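Local coordinates for solute-binding protein Csal_2479 (Chromohalobacter salexigens, PDB 4P1L) that binds D-glucuronate in vitro and probably delivers it to a tripartite ATP-independent periplasmic (TRAP) permease for uptake into the cytoplasm, at residues D112-I117 with I231-L236. Sequence-based numbering, arbitrary orientation.
Sequences DDMYRI and ILPECL. With BDP (beta-D-glucopyranuronic acid), chain C.
Met114, a selenomethionine on helix 111-118, is the one residue of its segment that touches 231-236, and its side chain crosses those of both Ile231 and Pro233 at a slant. Met114 CB lies 3.8 Å from Ile231 CG2, the methyl branch of that isoleucine. With CG anti to the backbone N, chi1 (175°) brings Met114 CG against the proline, 3.8 Å from Pro233 CG. Met114 CG is also 4.1 Å from Ile231 CG2, and so sits between the isoleucine methyl and the proline ring. The bend at chi2 (-83°) then keeps Met114 SE beside the same ring, 3.9 Å from Pro233 CG and a little farther from Pro233 CB. No hydrogen bond joins the two segments; the contact is wholly apolar, buries 146 Å² in sum, and all three participants are buried.

On the helix face turned from this packing, Arg116 meets Asp113 end-on, NH1 and NH2 both reaching OD1. The bond from Arg116 NH2, 2.9 Å to Asp113 OD1, uses the anti lone pair of that oxygen; the NH1 bond approaches from above the carboxylate plane.

One residue beyond Pro233, Glu234 carries the segment into the ligand site. Glu234 OE2 accepts a 2.6 Å hydrogen bond from O2 of the bound glucuronate, and Asn88 ND2 also bonds OE2 while Asn86 ND2 holds OE1, so both carboxylate oxygens are engaged. With an alanine in place of Glu234, O2 of the sugar is likely to lose its acceptor, and the amides of Asn88 and Asn86 the carboxylate they share.

Strand 234-239 runs antiparallel between 84-88 and 135-141 in a five-stranded mixed sheet. The arrangement thus joins a helix to the start of an interior strand that supplies a sugar-binding carboxylate, within the α/β fold of a TRAP-type periplasmic solute-binding protein.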
loop_
_atom_site.group_PDB
_atom_site.type_symbol
_atom_site.label_atom_id
_atom_site.label_comp_id
_atom_site.label_asym_id
_atom_site.label_seq_id
_atom_site.Cartn_x
_atom_site.Cartn_y
_atom_site.Cartn_z
ATOM N N ASP A 112 7.455 -10.848 4.359
ATOM C CA ASP A 112 7.757 -11.297 5.718
ATOM C C ASP A 112 8.869 -10.433 6.329
ATOM O O ASP A 112 8.852 -10.130 7.542
ATOM C CB ASP A 112 8.139 -12.774 5.747
ATOM C CG ASP A 112 6.924 -13.689 5.689
ATOM O OD1 ASP A 112 5.850 -13.270 6.171
ATOM O OD2 ASP A 112 7.040 -14.804 5.149
ATOM N N ASP A 113 9.838 -10.042 5.504
ATOM C CA ASP A 113 10.881 -9.139 5.974
ATOM C C ASP A 113 10.239 -7.803 6.351
ATOM O O ASP A 113 10.585 -7.179 7.362
ATOM C CB ASP A 113 11.942 -8.894 4.895
ATOM C CG ASP A 113 12.877 -10.087 4.696
ATOM O OD1 ASP A 113 13.748 -10.325 5.547
ATOM O OD2 ASP A 113 12.755 -10.773 3.666
HETATM N N MSE A 114 9.300 -7.354 5.535
HETATM C CA MSE A 114 8.660 -6.065 5.793
HETATM C C MSE A 114 7.903 -6.087 7.122
HETATM O O MSE A 114 8.030 -5.154 7.937
HETATM C CB MSE A 114 7.753 -5.675 4.619
HETATM C CG MSE A 114 6.946 -4.416 4.819
HETATM SE SE MSE A 114 5.281 -4.683 5.834
HETATM C CE MSE A 114 4.415 -5.938 4.612
ATOM N N TYR A 115 7.160 -7.162 7.387
ATOM C CA TYR A 115 6.445 -7.281 8.663
ATOM C C TYR A 115 7.367 -7.224 9.879
ATOM O O TYR A 115 7.098 -6.500 10.853
ATOM C CB TYR A 115 5.658 -8.589 8.736
ATOM C CG TYR A 115 4.441 -8.692 7.852
ATOM C CD1 TYR A 115 3.552 -7.628 7.699
ATOM C CD2 TYR A 115 4.151 -9.873 7.194
ATOM C CE1 TYR A 115 2.440 -7.735 6.897
ATOM C CE2 TYR A 115 3.013 -9.988 6.402
ATOM C CZ TYR A 115 2.172 -8.915 6.265
ATOM O OH TYR A 115 1.064 -9.029 5.474
ATOM N N ARG A 116 8.459 -7.981 9.813
ATOM C CA ARG A 116 9.434 -8.032 10.900
ATOM C C ARG A 116 10.017 -6.647 11.167
ATOM O O ARG A 116 10.136 -6.205 12.327
ATOM C CB ARG A 116 10.563 -8.995 10.543
ATOM C CG ARG A 116 11.628 -9.073 11.602
ATOM C CD ARG A 116 12.673 -10.087 11.238
ATOM N NE ARG A 116 13.563 -9.534 10.227
ATOM C CZ ARG A 116 13.645 -9.959 8.974
ATOM N NH1 ARG A 116 12.904 -10.981 8.544
ATOM N NH2 ARG A 116 14.491 -9.364 8.149
ATOM N N ILE A 117 10.365 -5.959 10.089
ATOM C CA ILE A 117 10.949 -4.629 10.191
ATOM C C ILE A 117 9.961 -3.602 10.723
ATOM O O ILE A 117 10.282 -2.810 11.614
ATOM C CB ILE A 117 11.525 -4.183 8.815
ATOM C CG1 ILE A 117 12.817 -4.955 8.527
ATOM C CG2 ILE A 117 11.764 -2.682 8.789
ATOM C CD1 ILE A 117 13.262 -4.913 7.100
ATOM N N ILE A 231 6.912 -3.446 -2.127
ATOM C CA ILE A 231 6.291 -4.111 -1.018
ATOM C C ILE A 231 5.967 -2.973 -0.040
ATOM O O ILE A 231 6.834 -2.475 0.700
ATOM C CB ILE A 231 7.232 -5.159 -0.411
ATOM C CG1 ILE A 231 7.360 -6.339 -1.383
ATOM C CG2 ILE A 231 6.714 -5.614 0.914
ATOM C CD1 ILE A 231 8.550 -7.245 -1.096
ATOM N N LEU A 232 4.719 -2.521 -0.099
ATOM C CA LEU A 232 4.307 -1.322 0.599
ATOM C C LEU A 232 3.534 -1.700 1.869
ATOM O O LEU A 232 2.502 -2.397 1.815
ATOM C CB LEU A 232 3.455 -0.457 -0.321
ATOM C CG LEU A 232 4.267 0.303 -1.402
ATOM C CD1 LEU A 232 3.346 0.869 -2.482
ATOM C CD2 LEU A 232 5.075 1.421 -0.731
ATOM N N PRO A 233 4.019 -1.245 3.041
ATOM C CA PRO A 233 3.159 -1.372 4.209
ATOM C C PRO A 233 1.929 -0.486 4.067
ATOM O O PRO A 233 1.955 0.472 3.284
ATOM C CB PRO A 233 4.045 -0.851 5.371
ATOM C CG PRO A 233 5.427 -0.951 4.876
ATOM C CD PRO A 233 5.310 -0.620 3.385
ATOM N N GLU A 234 0.872 -0.792 4.819
ATOM C CA GLU A 234 -0.245 0.119 5.007
ATOM C C GLU A 234 -0.468 0.335 6.507
ATOM O O GLU A 234 -0.203 -0.559 7.307
ATOM C CB GLU A 234 -1.514 -0.445 4.373
ATOM C CG GLU A 234 -1.311 -0.952 2.946
ATOM C CD GLU A 234 -2.590 -0.941 2.108
ATOM O OE1 GLU A 234 -3.702 -0.883 2.703
ATOM O OE2 GLU A 234 -2.464 -0.997 0.863
ATOM N N CYS A 235 -0.921 1.525 6.900
ATOM C CA CYS A 235 -1.191 1.776 8.300
ATOM C C CYS A 235 -2.668 1.703 8.566
ATOM O O CYS A 235 -3.490 1.952 7.682
ATOM C CB CYS A 235 -0.668 3.145 8.744
ATOM S SG CYS A 235 -1.401 4.558 7.876
ATOM N N LEU A 236 -2.986 1.380 9.812
ATOM C CA LEU A 236 -4.272 1.680 10.424
ATOM C C LEU A 236 -3.972 2.836 11.359
ATOM O O LEU A 236 -3.200 2.675 12.311
ATOM C CB LEU A 236 -4.827 0.486 11.190
ATOM C CG LEU A 236 -6.042 0.724 12.075
ATOM C CD1 LEU A 236 -7.125 1.484 11.365
ATOM C CD2 LEU A 236 -6.564 -0.614 12.560
HETATM C C1 BDP C . -3.624 -1.180 -3.408
HETATM C C2 BDP C . -3.650 -0.426 -2.087
HETATM C C3 BDP C . -4.635 0.677 -2.175
HETATM C C4 BDP C . -4.213 1.570 -3.298
HETATM C C5 BDP C . -4.134 0.781 -4.632
HETATM C C6 BDP C . -3.664 1.639 -5.805
HETATM O O2 BDP C . -4.054 -1.362 -1.101
HETATM O O3 BDP C . -4.500 1.477 -0.887
HETATM O O4 BDP C . -5.134 2.665 -3.440
HETATM O O5 BDP C . -3.258 -0.291 -4.477
HETATM O O6A BDP C . -2.961 1.054 -6.692
HETATM O O1 BDP C . -2.670 -2.183 -3.352
HETATM O O6B BDP C . -4.041 2.826 -5.895
#